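Local coordinates for protein ParA (PDB 3EZF) that probably acts as a Walker-type ATPase in plasmid partition and, through its winged helix-turn-helix domain, as an ADP-dependent regulator of transcription, at residues Q62-M67 against I93-H98; R99-Y104 against L142-L147. All blocks are in the same frame, centred on the assembly; numbering follows the deposited sequence.

Contact 1 (Q62-M67 against I93-H98)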
loop_
_atom_site.group_PDB
_atom_site.type_symbol
_atom_site.label_atom_id
_atom_site.label_comp_id
_atom_site.label_asym_id
_atom_site.label_seq_id
_atom_site.Cartn_x
_atom_site.Cartn_y
_atom_site.Cartn_z
ATOM N N GLN A 62 -7.700 47.457 -16.580
ATOM C CA GLN A 62 -8.560 47.737 -17.714
ATOM C C GLN A 62 -9.574 46.624 -17.860
ATOM O O GLN A 62 -10.729 46.866 -18.179
ATOM C CB GLN A 62 -7.721 47.842 -18.978
ATOM C CG GLN A 62 -8.466 48.342 -20.188
ATOM C CD GLN A 62 -7.630 48.215 -21.449
ATOM O OE1 GLN A 62 -6.507 48.724 -21.518
ATOM N NE2 GLN A 62 -8.170 47.531 -22.455
ATOM N N ALA A 63 -9.135 45.393 -17.635
ATOM C CA ALA A 63 -10.025 44.235 -17.719
ATOM C C ALA A 63 -11.125 44.384 -16.669
ATOM O O ALA A 63 -12.307 44.248 -16.980
ATOM C CB ALA A 63 -9.246 42.953 -17.467
ATOM N N ILE A 64 -10.730 44.667 -15.427
ATOM C CA ILE A 64 -11.693 44.832 -14.349
ATOM C C ILE A 64 -12.659 45.973 -14.631
ATOM O O ILE A 64 -13.868 45.797 -14.524
ATOM C CB ILE A 64 -10.984 45.053 -12.995
ATOM C CG1 ILE A 64 -10.345 43.734 -12.550
ATOM C CG2 ILE A 64 -11.967 45.553 -11.957
ATOM C CD1 ILE A 64 -9.757 43.750 -11.180
ATOM N N LYS A 65 -12.131 47.136 -15.002
ATOM C CA LYS A 65 -12.965 48.297 -15.322
ATOM C C LYS A 65 -13.995 47.891 -16.376
ATOM O O LYS A 65 -15.202 47.975 -16.161
ATOM C CB LYS A 65 -12.090 49.440 -15.864
ATOM C CG LYS A 65 -12.874 50.617 -16.452
ATOM C CD LYS A 65 -12.035 51.471 -17.415
ATOM C CE LYS A 65 -11.230 52.573 -16.730
ATOM N NZ LYS A 65 -9.882 52.150 -16.261
ATOM N N GLU A 66 -13.503 47.436 -17.518
ATOM C CA GLU A 66 -14.381 47.024 -18.594
ATOM C C GLU A 66 -15.419 46.004 -18.141
ATOM O O GLU A 66 -16.604 46.177 -18.405
ATOM C CB GLU A 66 -13.564 46.445 -19.757
ATOM C CG GLU A 66 -12.632 47.439 -20.432
ATOM C CD GLU A 66 -12.017 46.902 -21.720
ATOM O OE1 GLU A 66 -11.401 47.713 -22.458
ATOM O OE2 GLU A 66 -12.147 45.678 -21.995
ATOM N N MET A 67 -14.975 44.950 -17.457
ATOM C CA MET A 67 -15.861 43.879 -16.990
ATOM C C MET A 67 -16.945 44.309 -16.016
ATOM O O MET A 67 -18.051 43.771 -16.045
ATOM C CB MET A 67 -15.042 42.750 -16.355
ATOM C CG MET A 67 -14.457 41.762 -17.353
ATOM S SD MET A 67 -13.161 40.742 -16.618
ATOM C CE MET A 67 -14.077 39.332 -16.007
ATOM N N ILE A 93 -9.411 33.604 -14.270
ATOM C CA ILE A 93 -9.725 32.872 -15.489
ATOM C C ILE A 93 -10.688 33.672 -16.345
ATOM O O ILE A 93 -10.590 33.672 -17.569
ATOM C CB ILE A 93 -10.370 31.525 -15.172
ATOM C CG1 ILE A 93 -9.332 30.624 -14.506
ATOM C CG2 ILE A 93 -10.949 30.902 -16.443
ATOM C CD1 ILE A 93 -9.898 29.353 -13.939
ATOM N N ASP A 94 -11.623 34.356 -15.702
ATOM C CA ASP A 94 -12.577 35.157 -16.445
ATOM C C ASP A 94 -11.933 36.406 -17.058
ATOM O O ASP A 94 -12.401 36.908 -18.085
ATOM C CB ASP A 94 -13.766 35.534 -15.555
ATOM C CG ASP A 94 -14.708 34.363 -15.313
ATOM O OD1 ASP A 94 -14.846 33.492 -16.203
ATOM O OD2 ASP A 94 -15.326 34.321 -14.237
ATOM N N ILE A 95 -10.865 36.907 -16.437
ATOM C CA ILE A 95 -10.172 38.077 -16.967
ATOM C C ILE A 95 -9.413 37.619 -18.198
ATOM O O ILE A 95 -9.340 38.345 -19.189
ATOM C CB ILE A 95 -9.161 38.674 -15.954
ATOM C CG1 ILE A 95 -9.886 39.580 -14.953
ATOM C CG2 ILE A 95 -8.078 39.457 -16.697
ATOM C CD1 ILE A 95 -9.011 40.105 -13.867
ATOM N N TYR A 96 -8.845 36.415 -18.126
ATOM C CA TYR A 96 -8.092 35.846 -19.247
ATOM C C TYR A 96 -9.075 35.567 -20.373
ATOM O O TYR A 96 -8.718 35.605 -21.561
ATOM C CB TYR A 96 -7.419 34.526 -18.858
ATOM C CG TYR A 96 -6.054 34.640 -18.231
ATOM C CD1 TYR A 96 -5.840 34.259 -16.912
ATOM C CD2 TYR A 96 -4.960 35.078 -18.975
ATOM C CE1 TYR A 96 -4.571 34.316 -16.351
ATOM C CE2 TYR A 96 -3.676 35.140 -18.424
ATOM C CZ TYR A 96 -3.487 34.756 -17.112
ATOM O OH TYR A 96 -2.230 34.822 -16.541
ATOM N N ALA A 97 -10.316 35.274 -19.996
ATOM C CA ALA A 97 -11.342 34.972 -20.986
ATOM C C ALA A 97 -11.801 36.269 -21.637
ATOM O O ALA A 97 -12.026 36.333 -22.851
ATOM C CB ALA A 97 -12.513 34.256 -20.332
ATOM N N HIS A 98 -11.934 37.311 -20.827
ATOM C CA HIS A 98 -12.345 38.595 -21.350
ATOM C C HIS A 98 -11.256 39.084 -22.306
ATOM O O HIS A 98 -11.541 39.653 -23.350
ATOM C CB HIS A 98 -12.525 39.570 -20.204
ATOM C CG HIS A 98 -12.908 40.940 -20.644
ATOM N ND1 HIS A 98 -12.434 42.075 -20.019
ATOM C CD2 HIS A 98 -13.693 41.368 -21.657
ATOM C CE1 HIS A 98 -12.906 43.141 -20.638
ATOM N NE2 HIS A 98 -13.671 42.741 -21.634
#
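Met67 and His98 reach past each other in opposite directions, each side chain leaving its own helix for the flank of the other. Met67 lays CG 3.4 Å from His98 ND1, and its SD comes to 4.5 Å from the centre of the imidazole at an oblique inclination, a loose sulfur-aromatic contact. A bend at chi3 then carries CE of Met67 onward to the backbone of the second helix, where it ends 3.6 Å from Asp94 O. His98 holds CG anti to its backbone N (chi1 178°), and its ring ends beside Met67 CG and Glu66. Glu66 crosses His98 at about a right angle, with the carboxylate and ring planes 68° apart. Glu66 OE2 is nearest the carbon between the two ring nitrogens, and the angle at NE2 is too poor for a hydrogen bond. The two are close polar neighbours without a hydrogen bond, and the carboxylate may favour a protonated ring.

Helices 57-69 and 89-98 belong to the ParA helix-turn-helix domain, and the short segments run 84° apart with their axes 10.0 Å from each other. Where they come closest, Ala63 turns its CB against Ile95 CG2, 3.8 Å away; the small residue faces the branched one across the crossing. The other arm of Ile95 continues the apolar seam, its CG1 lying 3.9 Å from Met67 SD and its CD1 approaching Ile64 CG1. Leu87 of strand 87-88 touches both isoleucines. Near His98, Gln62 NE2 donates to Glu66 OE1 from above the carboxylate plane; near Met67 CE, Asp94 OD2 is hydrogen-bonded to Tyr72 OH.

Contact 2 (R99-Y104 against L142-L147). With SO4 (sulfate ion), chain H.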
loop_
_atom_site.group_PDB
_atom_site.type_symbol
_atom_site.label_atom_id
_atom_site.label_comp_id
_atom_site.label_asym_id
_atom_site.label_seq_id
_atom_site.Cartn_x
_atom_site.Cartn_y
_atom_site.Cartn_z
ATOM N N ARG A 99 -10.002 38.837 -21.945
ATOM C CA ARG A 99 -8.856 39.230 -22.761
ATOM C C ARG A 99 -8.738 38.320 -23.981
ATOM O O ARG A 99 -7.725 38.323 -24.691
ATOM C CB ARG A 99 -7.578 39.135 -21.922
ATOM C CG ARG A 99 -6.824 40.439 -21.794
ATOM C CD ARG A 99 -7.796 41.576 -21.510
ATOM N NE ARG A 99 -7.164 42.892 -21.511
ATOM C CZ ARG A 99 -6.299 43.312 -22.428
ATOM N NH1 ARG A 99 -5.940 42.522 -23.433
ATOM N NH2 ARG A 99 -5.792 44.536 -22.340
ATOM N N LYS A 100 -9.785 37.535 -24.204
ATOM C CA LYS A 100 -9.847 36.589 -25.312
ATOM C C LYS A 100 -8.603 35.723 -25.504
ATOM O O LYS A 100 -8.161 35.516 -26.633
ATOM C CB LYS A 100 -10.184 37.316 -26.617
ATOM C CG LYS A 100 -11.678 37.565 -26.784
ATOM C CD LYS A 100 -12.043 38.025 -28.182
ATOM C CE LYS A 100 -11.684 39.485 -28.431
ATOM N NZ LYS A 100 -12.100 39.900 -29.815
ATOM N N ILE A 101 -8.050 35.216 -24.402
ATOM C CA ILE A 101 -6.872 34.349 -24.461
ATOM C C ILE A 101 -7.371 32.909 -24.455
ATOM O O ILE A 101 -7.945 32.438 -23.469
ATOM C CB ILE A 101 -5.949 34.570 -23.256
ATOM C CG1 ILE A 101 -5.425 36.003 -23.267
ATOM C CG2 ILE A 101 -4.797 33.588 -23.297
ATOM C CD1 ILE A 101 -4.762 36.410 -21.978
ATOM N N PRO A 102 -7.141 32.180 -25.552
ATOM C CA PRO A 102 -7.585 30.785 -25.668
ATOM C C PRO A 102 -7.307 29.886 -24.467
ATOM O O PRO A 102 -6.223 29.937 -23.875
ATOM C CB PRO A 102 -6.881 30.301 -26.940
ATOM C CG PRO A 102 -5.634 31.126 -26.966
ATOM C CD PRO A 102 -6.151 32.499 -26.595
ATOM N N LYS A 103 -8.303 29.075 -24.112
ATOM C CA LYS A 103 -8.201 28.113 -23.002
ATOM C C LYS A 103 -7.625 26.811 -23.544
ATOM O O LYS A 103 -7.600 26.585 -24.752
ATOM C CB LYS A 103 -9.580 27.794 -22.414
ATOM C CG LYS A 103 -10.270 28.941 -21.743
ATOM C CD LYS A 103 -11.778 28.714 -21.701
ATOM C CE LYS A 103 -12.529 29.921 -21.127
ATOM N NZ LYS A 103 -12.195 30.212 -19.702
ATOM N N TYR A 104 -7.192 25.939 -22.645
ATOM C CA TYR A 104 -6.621 24.668 -23.054
ATOM C C TYR A 104 -7.590 23.847 -23.907
ATOM O O TYR A 104 -7.179 23.105 -24.806
ATOM C CB TYR A 104 -6.187 23.872 -21.828
ATOM C CG TYR A 104 -5.381 22.659 -22.198
ATOM C CD1 TYR A 104 -6.011 21.454 -22.518
ATOM C CD2 TYR A 104 -3.985 22.720 -22.267
ATOM C CE1 TYR A 104 -5.277 20.342 -22.903
ATOM C CE2 TYR A 104 -3.241 21.613 -22.652
ATOM C CZ TYR A 104 -3.891 20.424 -22.967
ATOM O OH TYR A 104 -3.162 19.323 -23.369
ATOM N N LEU A 142 -0.620 28.752 -15.377
ATOM C CA LEU A 142 -1.418 27.735 -16.034
ATOM C C LEU A 142 -2.882 28.060 -15.924
ATOM O O LEU A 142 -3.691 27.446 -16.611
ATOM C CB LEU A 142 -1.136 26.358 -15.439
ATOM C CG LEU A 142 -0.113 25.422 -16.109
ATOM C CD1 LEU A 142 1.171 26.137 -16.452
ATOM C CD2 LEU A 142 0.174 24.254 -15.169
ATOM N N LEU A 143 -3.216 29.028 -15.070
ATOM C CA LEU A 143 -4.608 29.453 -14.875
ATOM C C LEU A 143 -5.259 29.875 -16.190
ATOM O O LEU A 143 -6.455 29.691 -16.394
ATOM C CB LEU A 143 -4.696 30.611 -13.876
ATOM C CG LEU A 143 -4.258 30.420 -12.417
ATOM C CD1 LEU A 143 -4.509 31.712 -11.654
ATOM C CD2 LEU A 143 -5.033 29.313 -11.761
ATOM N N ARG A 144 -4.465 30.442 -17.080
ATOM C CA ARG A 144 -4.949 30.872 -18.386
ATOM C C ARG A 144 -5.485 29.701 -19.194
ATOM O O ARG A 144 -6.086 29.894 -20.251
ATOM C CB ARG A 144 -3.803 31.497 -19.169
ATOM C CG ARG A 144 -2.561 30.625 -19.148
ATOM C CD ARG A 144 -1.612 30.998 -20.252
ATOM N NE ARG A 144 -2.235 30.778 -21.552
ATOM C CZ ARG A 144 -1.604 30.927 -22.705
ATOM N NH1 ARG A 144 -0.325 31.302 -22.700
ATOM N NH2 ARG A 144 -2.254 30.700 -23.845
ATOM N N HIS A 145 -5.237 28.485 -18.717
ATOM C CA HIS A 145 -5.690 27.287 -19.415
ATOM C C HIS A 145 -7.060 26.815 -18.951
ATOM O O HIS A 145 -7.705 26.050 -19.647
ATOM C CB HIS A 145 -4.688 26.142 -19.237
ATOM C CG HIS A 145 -3.331 26.422 -19.799
ATOM N ND1 HIS A 145 -3.121 26.753 -21.119
ATOM C CD2 HIS A 145 -2.105 26.425 -19.212
ATOM C CE1 HIS A 145 -1.829 26.950 -21.325
ATOM N NE2 HIS A 145 -1.195 26.757 -20.184
ATOM N N ASP A 146 -7.503 27.269 -17.781
ATOM C CA ASP A 146 -8.803 26.860 -17.253
ATOM C C ASP A 146 -8.851 25.339 -17.362
ATOM O O ASP A 146 -9.823 24.774 -17.841
ATOM C CB ASP A 146 -9.932 27.468 -18.093
ATOM C CG ASP A 146 -11.264 27.516 -17.350
ATOM O OD1 ASP A 146 -11.386 26.864 -16.296
ATOM O OD2 ASP A 146 -12.192 28.204 -17.828
ATOM N N LEU A 147 -7.774 24.691 -16.933
ATOM C CA LEU A 147 -7.648 23.234 -16.985
ATOM C C LEU A 147 -8.768 22.469 -16.271
ATOM O O LEU A 147 -9.171 22.815 -15.157
ATOM C CB LEU A 147 -6.289 22.835 -16.403
ATOM C CG LEU A 147 -5.257 22.237 -17.362
ATOM C CD1 LEU A 147 -5.271 22.980 -18.679
ATOM C CD2 LEU A 147 -3.873 22.265 -16.709
HETATM S S SO4 H . -3.932 45.524 -25.804
HETATM O O1 SO4 H . -4.986 46.512 -25.496
HETATM O O2 SO4 H . -4.090 45.050 -27.194
HETATM O O3 SO4 H . -4.049 44.384 -24.874
HETATM O O4 SO4 H . -2.601 46.143 -25.653
#
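A Schellman motif with Lys100 at C-prime ends helix 89-98, and the chain that leaves it, Ile101 to Tyr104, passes along the loop and 3-10 turn between helix 129-138 and strand 149-153 of the AAA domain. One backbone bond ties the two segments: Tyr104 N donates to His145 O over 3.0 Å. Beside it, Lys103 and Asp146 lie side by side and point the same way, and a last bend at chi4 (-64°) sets Lys103 NZ 2.7 Å from Asp146 OD2. This salt bridge uses the anti lone pair of OD2, while OD1 of the same carboxylate is paired with Arg137.

Tyr104 carries the apolar half. Its CB sits 3.4 Å from Leu147 CD1, which also approaches CG of the ring obliquely. Tyr104 CB also lies 3.8 Å from His145 CB. The phenol hydroxyl points elsewhere, to Arg399 and Glu396 on helix 378-400. At the other end, Ile101 and Arg144 cross at about a right angle, with Ile101 CG2 3.9 Å from Arg144 NH2 and oblique to the guanidinium. Arg144 lays CG over one face of the His145 ring, above its centre.

Arg99, nearer the helix end, turns its guanidinium edge to a sulfate: NH1 and NH2 both donate to O3, which lies in the guanidinium plane, and Arg58 holds the same ion. The sulfate probably came from the crystallisation liquor, and its negative charge probably eases the closeness of the two arginines. Asp146, paired with Lys103 at OD2 and Arg137 at OD1, is probably ionised although buried, even with a second sulfate about 4 Å from its side chain.

Contact 1 closes before contact 2 opens, and the two follow in series along the chain with centres 12 Å apart on the same side of the chain's centre. Helix 89-98 serves both: residues 93-98 pack on helix 57-69, and the chain continues directly into 99-104. A probable hydrogen bond from Ile101 N to Tyr96 O joins them, and Ile93 CG2 packs on Lys103 NZ and Asp146 OD2. Contact 1 lies wholly in the helix-turn-helix region, its centre about 29 Å from the centre of the chain, whereas contact 2, its centre about 19 Å from the same point, bridges to the AAA region. Together they run from one region to the other through helix 89-98 and the loop that follows it.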